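Local coordinates for capsid protein (Infectious hypodermal and hematopoietic necrosis virus, PDB 3N7X), which assembles in sixty copies into the icosahedral shell of a shrimp-infecting brevidensovirus and binds calcium ions, at residues A[44-50]-A[291-297]; A[79-84]-A[224-228]; A[166-171]-A[319-323]; A[218-222]-A[311-315]. All coordinates share one frame; numbering follows the deposited sequence.

Contact 1: A[44-50]-A[291-297]; sequences DSIHITF and LHLEVRL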
loop_
_atom_site.group_PDB
_atom_site.type_symbol
_atom_site.label_atom_id
_atom_site.label_comp_id
_atom_site.label_asym_id
_atom_site.label_seq_id
_atom_site.Cartn_x
_atom_site.Cartn_y
_atom_site.Cartn_z
ATOM N N ASP A 44 26.247 -5.337 -83.722
ATOM C CA ASP A 44 25.532 -4.090 -83.485
ATOM C C ASP A 44 24.646 -3.723 -84.675
ATOM O O ASP A 44 24.908 -4.116 -85.814
ATOM C CB ASP A 44 26.490 -2.945 -83.090
ATOM C CG ASP A 44 27.789 -2.935 -83.877
ATOM O OD1 ASP A 44 28.175 -3.981 -84.454
ATOM O OD2 ASP A 44 28.443 -1.864 -83.889
ATOM N N SER A 45 23.578 -2.984 -84.401
ATOM C CA SER A 45 22.632 -2.641 -85.448
ATOM C C SER A 45 21.988 -1.274 -85.277
ATOM O O SER A 45 22.249 -0.571 -84.304
ATOM C CB SER A 45 21.535 -3.701 -85.477
ATOM O OG SER A 45 20.915 -3.801 -84.201
ATOM N N ILE A 46 21.138 -0.915 -86.234
ATOM C CA ILE A 46 20.426 0.355 -86.201
ATOM C C ILE A 46 18.942 0.100 -86.427
ATOM O O ILE A 46 18.561 -0.934 -86.981
ATOM C CB ILE A 46 20.926 1.303 -87.290
ATOM C CG1 ILE A 46 20.826 0.614 -88.651
ATOM C CG2 ILE A 46 22.344 1.742 -86.985
ATOM C CD1 ILE A 46 21.129 1.526 -89.814
ATOM N N HIS A 47 18.109 1.047 -86.003
ATOM C CA HIS A 47 16.660 0.921 -86.145
ATOM C C HIS A 47 16.082 2.025 -87.016
ATOM O O HIS A 47 16.423 3.194 -86.859
ATOM C CB HIS A 47 16.000 0.953 -84.764
ATOM C CG HIS A 47 16.353 -0.220 -83.901
ATOM N ND1 HIS A 47 15.575 -1.357 -83.834
ATOM C CD2 HIS A 47 17.427 -0.450 -83.106
ATOM C CE1 HIS A 47 16.154 -2.236 -83.032
ATOM N NE2 HIS A 47 17.278 -1.710 -82.577
ATOM N N ILE A 48 15.211 1.644 -87.943
ATOM C CA ILE A 48 14.581 2.605 -88.835
ATOM C C ILE A 48 13.081 2.382 -88.830
ATOM O O ILE A 48 12.613 1.257 -89.022
ATOM C CB ILE A 48 15.060 2.458 -90.307
ATOM C CG1 ILE A 48 16.569 2.664 -90.414
ATOM C CG2 ILE A 48 14.364 3.485 -91.181
ATOM C CD1 ILE A 48 17.382 1.451 -90.055
ATOM N N THR A 49 12.327 3.453 -88.608
ATOM C CA THR A 49 10.876 3.367 -88.610
ATOM C C THR A 49 10.326 3.954 -89.905
ATOM O O THR A 49 10.788 4.994 -90.373
ATOM C CB THR A 49 10.264 4.128 -87.425
ATOM O OG1 THR A 49 10.622 3.470 -86.204
ATOM C CG2 THR A 49 8.739 4.170 -87.544
ATOM N N PHE A 50 9.346 3.271 -90.483
ATOM C CA PHE A 50 8.712 3.725 -91.713
ATOM C C PHE A 50 7.291 4.132 -91.375
ATOM O O PHE A 50 6.599 3.422 -90.640
ATOM C CB PHE A 50 8.698 2.596 -92.742
ATOM C CG PHE A 50 10.057 2.244 -93.264
ATOM C CD1 PHE A 50 10.525 2.803 -94.451
ATOM C CD2 PHE A 50 10.893 1.390 -92.546
ATOM C CE1 PHE A 50 11.809 2.519 -94.920
ATOM C CE2 PHE A 50 12.178 1.099 -93.003
ATOM C CZ PHE A 50 12.637 1.668 -94.195
ATOM N N LEU A 291 6.112 0.579 -89.883
ATOM C CA LEU A 291 6.914 -0.628 -89.817
ATOM C C LEU A 291 8.225 -0.304 -89.116
ATOM O O LEU A 291 8.862 0.714 -89.404
ATOM C CB LEU A 291 7.184 -1.182 -91.215
ATOM C CG LEU A 291 8.059 -2.444 -91.233
ATOM C CD1 LEU A 291 7.692 -3.315 -92.424
ATOM C CD2 LEU A 291 9.536 -2.056 -91.271
ATOM N N HIS A 292 8.607 -1.166 -88.177
ATOM C CA HIS A 292 9.844 -0.996 -87.428
ATOM C C HIS A 292 10.868 -1.982 -87.962
ATOM O O HIS A 292 10.723 -3.197 -87.813
ATOM C CB HIS A 292 9.614 -1.229 -85.931
ATOM C CG HIS A 292 8.677 -0.240 -85.306
ATOM N ND1 HIS A 292 8.877 1.124 -85.376
ATOM C CD2 HIS A 292 7.526 -0.416 -84.611
ATOM C CE1 HIS A 292 7.890 1.746 -84.754
ATOM N NE2 HIS A 292 7.057 0.835 -84.281
ATOM N N LEU A 293 11.903 -1.440 -88.593
ATOM C CA LEU A 293 12.956 -2.248 -89.178
ATOM C C LEU A 293 14.248 -2.134 -88.386
ATOM O O LEU A 293 14.564 -1.079 -87.833
ATOM C CB LEU A 293 13.208 -1.790 -90.610
ATOM C CG LEU A 293 14.164 -2.649 -91.436
ATOM C CD1 LEU A 293 13.465 -3.932 -91.853
ATOM C CD2 LEU A 293 14.607 -1.878 -92.663
ATOM N N GLU A 294 14.985 -3.235 -88.314
ATOM C CA GLU A 294 16.267 -3.235 -87.630
ATOM C C GLU A 294 17.261 -3.752 -88.652
ATOM O O GLU A 294 17.067 -4.810 -89.251
ATOM C CB GLU A 294 16.257 -4.133 -86.389
ATOM C CG GLU A 294 17.624 -4.221 -85.708
ATOM C CD GLU A 294 17.607 -4.977 -84.381
ATOM O OE1 GLU A 294 16.672 -5.773 -84.141
ATOM O OE2 GLU A 294 18.547 -4.782 -83.575
ATOM N N VAL A 295 18.315 -2.981 -88.872
ATOM C CA VAL A 295 19.325 -3.354 -89.838
ATOM C C VAL A 295 20.664 -3.541 -89.161
ATOM O O VAL A 295 21.083 -2.757 -88.306
ATOM C CB VAL A 295 19.471 -2.294 -90.940
ATOM C CG1 VAL A 295 20.524 -2.734 -91.942
ATOM C CG2 VAL A 295 18.137 -2.078 -91.630
ATOM N N ARG A 296 21.330 -4.599 -89.578
ATOM C CA ARG A 296 22.621 -4.986 -89.063
ATOM C C ARG A 296 23.726 -4.108 -89.682
ATOM O O ARG A 296 23.681 -3.785 -90.872
ATOM C CB ARG A 296 22.787 -6.463 -89.407
ATOM C CG ARG A 296 23.947 -7.148 -88.813
ATOM C CD ARG A 296 23.853 -7.340 -87.320
ATOM N NE ARG A 296 25.144 -7.887 -86.942
ATOM C CZ ARG A 296 25.451 -9.175 -87.002
ATOM N NH1 ARG A 296 24.545 -10.060 -87.388
ATOM N NH2 ARG A 296 26.693 -9.565 -86.765
ATOM N N LEU A 297 24.703 -3.698 -88.876
ATOM C CA LEU A 297 25.802 -2.864 -89.378
ATOM C C LEU A 297 26.948 -3.689 -89.954
ATOM O O LEU A 297 27.145 -4.850 -89.583
ATOM C CB LEU A 297 26.368 -1.992 -88.255
ATOM C CG LEU A 297 25.568 -0.779 -87.787
ATOM C CD1 LEU A 297 26.216 -0.184 -86.545
ATOM C CD2 LEU A 297 25.517 0.248 -88.901
HETATM O O HOH W 1 26.810 -5.721 -87.037
HETATM O O HOH W 2 12.578 -1.186 -84.980
#
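The capsid beta-barrel is represented here by two neighbouring antiparallel strands of its sheet, 45-59 and 281-296, in which Ile-46, Ile-48 and Phe-50 face Val-295, Leu-293 and Leu-291 as hydrogen-bonded pairs. Each pair exchanges two backbone bonds, such as Ile-46 N to Val-295 O at 2.8 Å. Beyond the Ser-45/Arg-296 pair, Leu-297 N bonds to Asp-44 O.

The intervening non-hydrogen-bonded pairs put polar side chains on the other face. Glu-294 is extended, with CG anti to the backbone N (chi1 176°), and runs alongside the His-47 imidazole. Its CG lies over that ring's face in a CH-pi contact, 4.0 Å from the centroid. The same chain carries Glu-294 OE2 to Ser-45 OG, which donates to the anti side of the carboxylate over 2.6 Å; OE1 is held by His-114, so both oxygens are engaged. Further along, Thr-49 OG1 meets His-292 ND1 in the imidazole plane at 3.0 Å.

Strand 281-296 also pairs with 111-131 on its far side, and this continuous sheet carries an apolar face against helix 97-109. On that face Ile-46 CG1 lies beside Val-295 CB at 3.9 Å, and Ile-48 CD1 reaches diagonally to Val-295 CG2. The edge of the Phe-50 ring takes Leu-293, with CE2 3.9 Å from CD2 of that leucine.

Other subunits border the contact. Arg-98 of a second subunit forms a salt bridge with Asp-44 OD2, and Ile-46 packs on its own counterpart there. Arg-296 NE donates to a water, while its NH2 pairs with the C-terminal carboxylate of Asn-329 of a third subunit.

Contact 2: A[79-84]-A[224-228]; sequences MNLYLY and EIPTT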
loop_
_atom_site.group_PDB
_atom_site.type_symbol
_atom_site.label_atom_id
_atom_site.label_comp_id
_atom_site.label_asym_id
_atom_site.label_seq_id
_atom_site.Cartn_x
_atom_site.Cartn_y
_atom_site.Cartn_z
ATOM N N MET A 79 6.187 -6.430 -96.987
ATOM C CA MET A 79 7.106 -5.353 -96.637
ATOM C C MET A 79 7.098 -4.244 -97.682
ATOM O O MET A 79 7.319 -3.075 -97.367
ATOM C CB MET A 79 8.523 -5.904 -96.490
ATOM C CG MET A 79 8.698 -6.835 -95.310
ATOM S SD MET A 79 10.363 -7.515 -95.200
ATOM C CE MET A 79 11.329 -6.041 -94.827
ATOM N N ASN A 80 6.830 -4.622 -98.926
ATOM C CA ASN A 80 6.812 -3.678 -100.031
ATOM C C ASN A 80 5.870 -2.507 -99.795
ATOM O O ASN A 80 6.132 -1.396 -100.250
ATOM C CB ASN A 80 6.412 -4.395 -101.319
ATOM C CG ASN A 80 7.179 -5.683 -101.524
ATOM O OD1 ASN A 80 7.038 -6.635 -100.749
ATOM N ND2 ASN A 80 8.003 -5.723 -102.568
ATOM N N LEU A 81 4.775 -2.754 -99.084
ATOM C CA LEU A 81 3.806 -1.697 -98.825
ATOM C C LEU A 81 4.333 -0.622 -97.893
ATOM O O LEU A 81 3.787 0.476 -97.843
ATOM C CB LEU A 81 2.520 -2.282 -98.240
ATOM C CG LEU A 81 1.717 -3.242 -99.124
ATOM C CD1 LEU A 81 0.468 -3.674 -98.378
ATOM C CD2 LEU A 81 1.337 -2.567 -100.438
ATOM N N TYR A 82 5.400 -0.926 -97.162
ATOM C CA TYR A 82 5.961 0.034 -96.217
ATOM C C TYR A 82 7.250 0.696 -96.693
ATOM O O TYR A 82 7.497 1.861 -96.391
ATOM C CB TYR A 82 6.234 -0.651 -94.877
ATOM C CG TYR A 82 5.057 -1.409 -94.301
ATOM C CD1 TYR A 82 4.180 -0.804 -93.392
ATOM C CD2 TYR A 82 4.830 -2.742 -94.652
ATOM C CE1 TYR A 82 3.108 -1.516 -92.845
ATOM C CE2 TYR A 82 3.767 -3.457 -94.114
ATOM C CZ TYR A 82 2.914 -2.842 -93.214
ATOM O OH TYR A 82 1.879 -3.570 -92.678
ATOM N N LEU A 83 8.075 -0.047 -97.425
ATOM C CA LEU A 83 9.349 0.482 -97.912
ATOM C C LEU A 83 9.234 1.281 -99.207
ATOM O O LEU A 83 10.185 1.948 -99.621
ATOM C CB LEU A 83 10.353 -0.663 -98.087
ATOM C CG LEU A 83 11.125 -1.089 -96.832
ATOM C CD1 LEU A 83 10.190 -1.200 -95.647
ATOM C CD2 LEU A 83 11.824 -2.408 -97.092
ATOM N N TYR A 84 8.068 1.209 -99.843
ATOM C CA TYR A 84 7.824 1.944 -101.081
ATOM C C TYR A 84 6.693 2.934 -100.883
ATOM O O TYR A 84 5.915 2.825 -99.934
ATOM C CB TYR A 84 7.439 0.988 -102.209
ATOM C CG TYR A 84 8.594 0.210 -102.778
ATOM C CD1 TYR A 84 9.323 0.703 -103.861
ATOM C CD2 TYR A 84 8.968 -1.017 -102.230
ATOM C CE1 TYR A 84 10.400 -0.011 -104.388
ATOM C CE2 TYR A 84 10.042 -1.738 -102.747
ATOM C CZ TYR A 84 10.753 -1.234 -103.825
ATOM O OH TYR A 84 11.807 -1.951 -104.346
ATOM N N GLU A 224 17.378 -7.436 -100.968
ATOM C CA GLU A 224 16.586 -6.219 -101.088
ATOM C C GLU A 224 15.118 -6.611 -101.157
ATOM O O GLU A 224 14.780 -7.793 -101.225
ATOM C CB GLU A 224 16.917 -5.467 -102.380
ATOM C CG GLU A 224 18.381 -5.376 -102.748
ATOM C CD GLU A 224 18.594 -4.602 -104.046
ATOM O OE1 GLU A 224 17.796 -4.798 -104.994
ATOM O OE2 GLU A 224 19.558 -3.807 -104.124
ATOM N N ILE A 225 14.249 -5.609 -101.130
ATOM C CA ILE A 225 12.821 -5.840 -101.257
ATOM C C ILE A 225 12.511 -5.232 -102.620
ATOM O O ILE A 225 12.315 -4.023 -102.751
ATOM C CB ILE A 225 12.011 -5.140 -100.137
ATOM C CG1 ILE A 225 12.145 -5.920 -98.823
ATOM C CG2 ILE A 225 10.532 -5.095 -100.508
ATOM C CD1 ILE A 225 13.525 -5.956 -98.258
ATOM N N PRO A 226 12.486 -6.076 -103.661
ATOM C CA PRO A 226 12.222 -5.686 -105.047
ATOM C C PRO A 226 10.846 -5.112 -105.318
ATOM O O PRO A 226 9.964 -5.108 -104.466
ATOM C CB PRO A 226 12.460 -6.980 -105.811
ATOM C CG PRO A 226 11.912 -7.992 -104.863
ATOM C CD PRO A 226 12.513 -7.545 -103.541
ATOM N N THR A 227 10.682 -4.642 -106.541
ATOM C CA THR A 227 9.445 -4.044 -106.986
ATOM C C THR A 227 8.630 -5.088 -107.741
ATOM O O THR A 227 7.462 -4.879 -108.066
ATOM C CB THR A 227 9.760 -2.880 -107.927
ATOM O OG1 THR A 227 8.557 -2.180 -108.231
ATOM C CG2 THR A 227 10.372 -3.398 -109.227
ATOM N N THR A 228 9.263 -6.225 -107.995
ATOM C CA THR A 228 8.658 -7.306 -108.760
ATOM C C THR A 228 7.861 -8.345 -107.978
ATOM O O THR A 228 6.898 -8.912 -108.498
ATOM C CB THR A 228 9.742 -8.046 -109.533
ATOM O OG1 THR A 228 10.595 -8.731 -108.606
ATOM C CG2 THR A 228 10.584 -7.056 -110.332
#
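Ile-225 is the apolar centre of this contact, pressed into a recess formed by Met-79, Asn-80, Leu-83 and Tyr-84 of the short helix 80-83 and its flanks. Its two branches divide the work. CG1, beside the backbone N (chi1 -76°), leads CD1 toward the helix, where Met-79 CE crosses it at 4.1 Å. Leu-83 CD2 also comes across at about a right angle, 3.9 Å from Ile-225 CG1. The other branch, CG2, lies against the Asn-80 amide, 3.6 Å from its CG, and near the Tyr-84 ring.

The polar part rests on Tyr-84, the residue at which the chain leaves the helix. Its hydroxyl donates to Ile-225 O over 2.7 Å, in the carbonyl plane and with that oxygen at the edge of the ring. Asn-80 has its OD1 engaged by Thr-231 N, and its ND2 makes a weak bond to Gly-229 O, both later in the loop that follows 224-228.

Because Tyr-99 OH from helix 97-109 bonds to Ile-225 N, both backbone polar atoms of this buried isoleucine are satisfied by tyrosine hydroxyls, which probably lowers the cost of burying this residue of an irregular loop between helices 80-83 and 97-109.

Contact 3: A[166-171]-A[319-323]; sequences ETDVTL and QLNKC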
loop_
_atom_site.group_PDB
_atom_site.type_symbol
_atom_site.label_atom_id
_atom_site.label_comp_id
_atom_site.label_asym_id
_atom_site.label_seq_id
_atom_site.Cartn_x
_atom_site.Cartn_y
_atom_site.Cartn_z
ATOM N N GLU A 166 -7.729 -9.536 -111.276
ATOM C CA GLU A 166 -6.951 -9.162 -112.449
ATOM C C GLU A 166 -5.560 -9.701 -112.207
ATOM O O GLU A 166 -4.965 -9.444 -111.164
ATOM C CB GLU A 166 -6.894 -7.654 -112.595
ATOM C CG GLU A 166 -8.251 -7.040 -112.701
ATOM C CD GLU A 166 -8.178 -5.606 -113.135
ATOM O OE1 GLU A 166 -7.472 -4.816 -112.461
ATOM O OE2 GLU A 166 -8.825 -5.272 -114.154
ATOM N N THR A 167 -5.024 -10.433 -113.168
ATOM C CA THR A 167 -3.709 -11.025 -112.984
ATOM C C THR A 167 -2.521 -10.202 -113.444
ATOM O O THR A 167 -1.402 -10.703 -113.521
ATOM C CB THR A 167 -3.660 -12.382 -113.663
ATOM O OG1 THR A 167 -4.230 -12.256 -114.972
ATOM C CG2 THR A 167 -4.449 -13.431 -112.832
ATOM N N ASP A 168 -2.755 -8.935 -113.732
ATOM C CA ASP A 168 -1.682 -8.069 -114.179
ATOM C C ASP A 168 -1.500 -6.921 -113.199
ATOM O O ASP A 168 -1.022 -5.843 -113.569
ATOM C CB ASP A 168 -2.006 -7.510 -115.564
ATOM C CG ASP A 168 -3.364 -6.814 -115.609
ATOM O OD1 ASP A 168 -3.569 -5.967 -116.512
ATOM O OD2 ASP A 168 -4.227 -7.118 -114.749
ATOM N N VAL A 169 -1.885 -7.147 -111.951
ATOM C CA VAL A 169 -1.763 -6.110 -110.938
ATOM C C VAL A 169 -0.291 -5.790 -110.629
ATOM O O VAL A 169 0.555 -6.680 -110.591
ATOM C CB VAL A 169 -2.512 -6.526 -109.651
ATOM C CG1 VAL A 169 -1.918 -7.803 -109.096
ATOM C CG2 VAL A 169 -2.461 -5.405 -108.633
ATOM N N THR A 170 0.005 -4.509 -110.422
ATOM C CA THR A 170 1.366 -4.057 -110.134
ATOM C C THR A 170 1.524 -3.610 -108.685
ATOM O O THR A 170 0.536 -3.420 -107.974
ATOM C CB THR A 170 1.740 -2.846 -110.998
ATOM O OG1 THR A 170 0.948 -1.720 -110.596
ATOM C CG2 THR A 170 1.486 -3.136 -112.468
ATOM N N LEU A 171 2.767 -3.426 -108.253
ATOM C CA LEU A 171 3.011 -2.967 -106.897
ATOM C C LEU A 171 2.357 -1.598 -106.699
ATOM O O LEU A 171 1.796 -1.313 -105.635
ATOM C CB LEU A 171 4.510 -2.862 -106.617
ATOM C CG LEU A 171 4.861 -2.210 -105.273
ATOM C CD1 LEU A 171 4.191 -2.977 -104.152
ATOM C CD2 LEU A 171 6.374 -2.176 -105.074
ATOM N N GLN A 319 3.721 -13.512 -105.097
ATOM C CA GLN A 319 3.539 -12.870 -106.391
ATOM C C GLN A 319 2.471 -11.801 -106.270
ATOM O O GLN A 319 1.505 -11.963 -105.530
ATOM C CB GLN A 319 3.125 -13.888 -107.461
ATOM C CG GLN A 319 4.107 -15.027 -107.653
ATOM C CD GLN A 319 3.930 -16.130 -106.617
ATOM O OE1 GLN A 319 4.879 -16.846 -106.286
ATOM N NE2 GLN A 319 2.707 -16.281 -106.111
ATOM N N LEU A 320 2.649 -10.710 -107.004
ATOM C CA LEU A 320 1.702 -9.606 -106.984
ATOM C C LEU A 320 0.252 -9.998 -107.300
ATOM O O LEU A 320 -0.677 -9.303 -106.887
ATOM C CB LEU A 320 2.164 -8.519 -107.959
ATOM C CG LEU A 320 3.074 -7.378 -107.479
ATOM C CD1 LEU A 320 3.572 -7.621 -106.068
ATOM C CD2 LEU A 320 4.230 -7.227 -108.450
ATOM N N ASN A 321 0.052 -11.100 -108.024
ATOM C CA ASN A 321 -1.302 -11.532 -108.382
ATOM C C ASN A 321 -1.774 -12.754 -107.612
ATOM O O ASN A 321 -2.738 -13.419 -108.011
ATOM C CB ASN A 321 -1.398 -11.830 -109.881
ATOM C CG ASN A 321 -0.447 -12.934 -110.325
ATOM O OD1 ASN A 321 0.115 -13.661 -109.502
ATOM N ND2 ASN A 321 -0.274 -13.070 -111.635
ATOM N N LYS A 322 -1.090 -13.051 -106.513
ATOM C CA LYS A 322 -1.447 -14.193 -105.683
ATOM C C LYS A 322 -1.667 -13.779 -104.235
ATOM O O LYS A 322 -1.157 -12.755 -103.775
ATOM C CB LYS A 322 -0.353 -15.261 -105.731
ATOM C CG LYS A 322 -0.157 -15.894 -107.084
ATOM C CD LYS A 322 -1.366 -16.694 -107.511
ATOM C CE LYS A 322 -1.166 -17.214 -108.925
ATOM N NZ LYS A 322 -2.341 -17.980 -109.419
ATOM N N CYS A 323 -2.428 -14.599 -103.524
ATOM C CA CYS A 323 -2.731 -14.357 -102.127
ATOM C C CYS A 323 -2.576 -15.672 -101.371
ATOM O O CYS A 323 -3.299 -16.636 -101.634
ATOM C CB CYS A 323 -4.161 -13.837 -102.003
ATOM S SG CYS A 323 -4.821 -13.808 -100.328
#
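Thr-167 opens the contact by offering its backbone oxygen to the side chain of Asn-321. The bond from Asn-321 ND2 to Thr-167 O is long at 3.2 Å but straight, with 165° at the hydrogen. The oxygen lies close to the amide plane, whereas the donor is tilted from the plane of the carbonyl. Asn-321 reaches it by holding CG between its backbone N and carbonyl carbon (chi1 60°), and its CB lies 3.8 Å from Thr-167 O.

Two residues on, Val-169 sets CG1 3.8 Å from Asn-321 CA. Its own oxygen lies against the partner leucine, Val-169 O to Leu-320 CB being 3.6 Å. Thr-170 then caps helix 171-176, its OG1 taking a backbone N-H of Lys-173. At the first turn of that helix, Leu-171 N lies 4.0 Å from Leu-320 CG.

Leu-320 and Asn-321 occupy the two central positions of a type I beta turn leading into strand 322-324, the outermost strand, within this chain, of its antiparallel sheet. One hydrogen bond from a side-chain amide thus holds the turn to the loop, while Trp-174 NE1, bonded to Leu-320 O, and light packing of Leu-320 on Leu-171 hold it to the helix that carries the calcium ligand Gln-176, modest ties that suit a largely exposed surface.

Contact 4: A[218-222]-A[311-315]; sequences RNWYG and YLHAP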
loop_
_atom_site.group_PDB
_atom_site.type_symbol
_atom_site.label_atom_id
_atom_site.label_comp_id
_atom_site.label_asym_id
_atom_site.label_seq_id
_atom_site.Cartn_x
_atom_site.Cartn_y
_atom_site.Cartn_z
ATOM N N ARG A 218 14.137 -14.313 -84.509
ATOM C CA ARG A 218 15.248 -15.209 -84.200
ATOM C C ARG A 218 16.378 -15.140 -85.233
ATOM O O ARG A 218 17.530 -15.439 -84.909
ATOM C CB ARG A 218 14.757 -16.658 -84.068
ATOM C CG ARG A 218 14.626 -17.430 -85.376
ATOM C CD ARG A 218 13.858 -18.712 -85.129
ATOM N NE ARG A 218 12.492 -18.408 -84.713
ATOM C CZ ARG A 218 11.760 -19.161 -83.897
ATOM N NH1 ARG A 218 12.254 -20.283 -83.390
ATOM N NH2 ARG A 218 10.527 -18.786 -83.588
ATOM N N ASN A 219 16.057 -14.745 -86.464
ATOM C CA ASN A 219 17.065 -14.660 -87.519
ATOM C C ASN A 219 17.233 -13.269 -88.108
ATOM O O ASN A 219 16.443 -12.361 -87.849
ATOM C CB ASN A 219 16.712 -15.584 -88.689
ATOM C CG ASN A 219 16.520 -17.016 -88.269
ATOM O OD1 ASN A 219 17.345 -17.582 -87.550
ATOM N ND2 ASN A 219 15.436 -17.624 -88.732
ATOM N N TRP A 220 18.288 -13.128 -88.905
ATOM C CA TRP A 220 18.565 -11.906 -89.647
ATOM C C TRP A 220 18.267 -12.354 -91.080
ATOM O O TRP A 220 18.532 -13.506 -91.440
ATOM C CB TRP A 220 20.036 -11.492 -89.537
ATOM C CG TRP A 220 20.415 -10.866 -88.226
ATOM C CD1 TRP A 220 21.186 -11.420 -87.243
ATOM C CD2 TRP A 220 20.034 -9.566 -87.753
ATOM N NE1 TRP A 220 21.308 -10.548 -86.187
ATOM C CE2 TRP A 220 20.612 -9.402 -86.471
ATOM C CE3 TRP A 220 19.261 -8.523 -88.287
ATOM C CZ2 TRP A 220 20.443 -8.238 -85.711
ATOM C CZ3 TRP A 220 19.090 -7.361 -87.533
ATOM C CH2 TRP A 220 19.681 -7.230 -86.256
ATOM N N TYR A 221 17.711 -11.465 -91.891
ATOM C CA TYR A 221 17.380 -11.805 -93.269
ATOM C C TYR A 221 18.135 -10.907 -94.232
ATOM O O TYR A 221 18.404 -9.745 -93.925
ATOM C CB TYR A 221 15.867 -11.678 -93.474
ATOM C CG TYR A 221 15.100 -12.666 -92.619
ATOM C CD1 TYR A 221 14.762 -13.926 -93.112
ATOM C CD2 TYR A 221 14.814 -12.387 -91.280
ATOM C CE1 TYR A 221 14.167 -14.892 -92.292
ATOM C CE2 TYR A 221 14.222 -13.345 -90.450
ATOM C CZ TYR A 221 13.906 -14.598 -90.965
ATOM O OH TYR A 221 13.357 -15.563 -90.152
ATOM N N GLY A 222 18.488 -11.449 -95.393
ATOM C CA GLY A 222 19.221 -10.665 -96.370
ATOM C C GLY A 222 18.452 -10.358 -97.643
ATOM O O GLY A 222 17.312 -10.795 -97.807
ATOM N N TYR A 311 24.492 -17.291 -91.643
ATOM C CA TYR A 311 23.286 -17.111 -90.843
ATOM C C TYR A 311 22.186 -16.239 -91.440
ATOM O O TYR A 311 21.079 -16.204 -90.909
ATOM C CB TYR A 311 23.661 -16.596 -89.445
ATOM C CG TYR A 311 24.396 -15.279 -89.450
ATOM C CD1 TYR A 311 23.711 -14.075 -89.607
ATOM C CD2 TYR A 311 25.785 -15.235 -89.325
ATOM C CE1 TYR A 311 24.389 -12.856 -89.639
ATOM C CE2 TYR A 311 26.476 -14.025 -89.358
ATOM C CZ TYR A 311 25.772 -12.837 -89.514
ATOM O OH TYR A 311 26.449 -11.636 -89.545
ATOM N N LEU A 312 22.468 -15.530 -92.526
ATOM C CA LEU A 312 21.421 -14.713 -93.134
ATOM C C LEU A 312 20.420 -15.604 -93.852
ATOM O O LEU A 312 20.760 -16.292 -94.813
ATOM C CB LEU A 312 21.994 -13.709 -94.136
ATOM C CG LEU A 312 22.666 -12.457 -93.574
ATOM C CD1 LEU A 312 22.901 -11.472 -94.714
ATOM C CD2 LEU A 312 21.782 -11.817 -92.512
ATOM N N HIS A 313 19.185 -15.600 -93.374
ATOM C CA HIS A 313 18.145 -16.401 -93.994
ATOM C C HIS A 313 17.511 -15.619 -95.136
ATOM O O HIS A 313 17.694 -14.409 -95.254
ATOM C CB HIS A 313 17.076 -16.770 -92.963
ATOM C CG HIS A 313 17.499 -17.847 -92.014
ATOM N ND1 HIS A 313 18.613 -17.737 -91.209
ATOM C CD2 HIS A 313 16.957 -19.059 -91.744
ATOM C CE1 HIS A 313 18.738 -18.835 -90.485
ATOM N NE2 HIS A 313 17.745 -19.653 -90.790
ATOM N N ALA A 314 16.773 -16.321 -95.985
ATOM C CA ALA A 314 16.098 -15.675 -97.100
ATOM C C ALA A 314 14.615 -15.628 -96.760
ATOM O O ALA A 314 14.008 -16.646 -96.417
ATOM C CB ALA A 314 16.322 -16.460 -98.383
ATOM N N PRO A 315 14.016 -14.438 -96.833
ATOM C CA PRO A 315 12.594 -14.296 -96.522
ATOM C C PRO A 315 11.701 -14.972 -97.550
ATOM O O PRO A 315 12.106 -15.220 -98.686
ATOM C CB PRO A 315 12.398 -12.785 -96.507
ATOM C CG PRO A 315 13.377 -12.317 -97.548
ATOM C CD PRO A 315 14.606 -13.140 -97.207
HETATM O O HOH W 3 20.200 -14.914 -88.452
#
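A short, weakly bonded parallel pairing, set beside the antiparallel barrel sheet, brings Tyr-221 level with His-313. Its two firm backbone bonds both involve the histidine: His-313 N donates to Trp-220 O over 2.9 Å, and Gly-222 N to His-313 O over 3.1 Å. A water adds a third link, accepting from Trp-220 N and donating to Tyr-311 O.

The side chains on the Tyr-221 face are dominated by a stack. The Asn-219 amide lies almost flat over the His-313 imidazole, the planes 9° apart and Asn-219 CG over the ring centre. Both partners are fixed by polar bonds at their rims. His-313 ND1 donates to Tyr-311 O at 2.9 Å, from above that carbonyl's plane, and NE2 meets Val-251 N, consistent with the neutral imidazole carrying its proton on ND1. Asn-219 ND2 bonds to Tyr-221 OH at 3.3 Å and also to Val-251 O. Tyr-221 CE1 comes against His-313 CB at 3.5 Å, and its ring meets Trp-242 edge-to-face. On the other face Trp-220 CB touches Leu-312 CD2, also at 3.5 Å.

Strand 111-131 lies alongside, bonded through Trp-111 to the Tyr-221 backbone. The Trp-220 indole makes cation-pi contacts with Lys-112 of that strand and Arg-296 of strand 281-296, while Tyr-311 touches Arg-296 and also packs on Thr-328 of a third subunit.

The four contacts show bonding adapted to place. Contact 1, in the barrel sheet, relies on repeated backbone bonds with polar and apolar faces kept apart. Contact 2, the most buried, has no strand pairing and depends on one isoleucine and a tyrosine hydroxyl; Met-79, Tyr-82 and Leu-83 continue the apolar layer of Leu-291, Leu-293 and Phe-50. Contact 3 lies at the surface and has a single hydrogen bond across it, from an asparagine amide, yet Leu-171 and Leu-320 pack onto contact 2. Contact 4 is partly buried and rich in stacked and polar groups; Trp-220 reaches Ser-45, Glu-294 and Arg-296 of contact 1, and both border the third subunit.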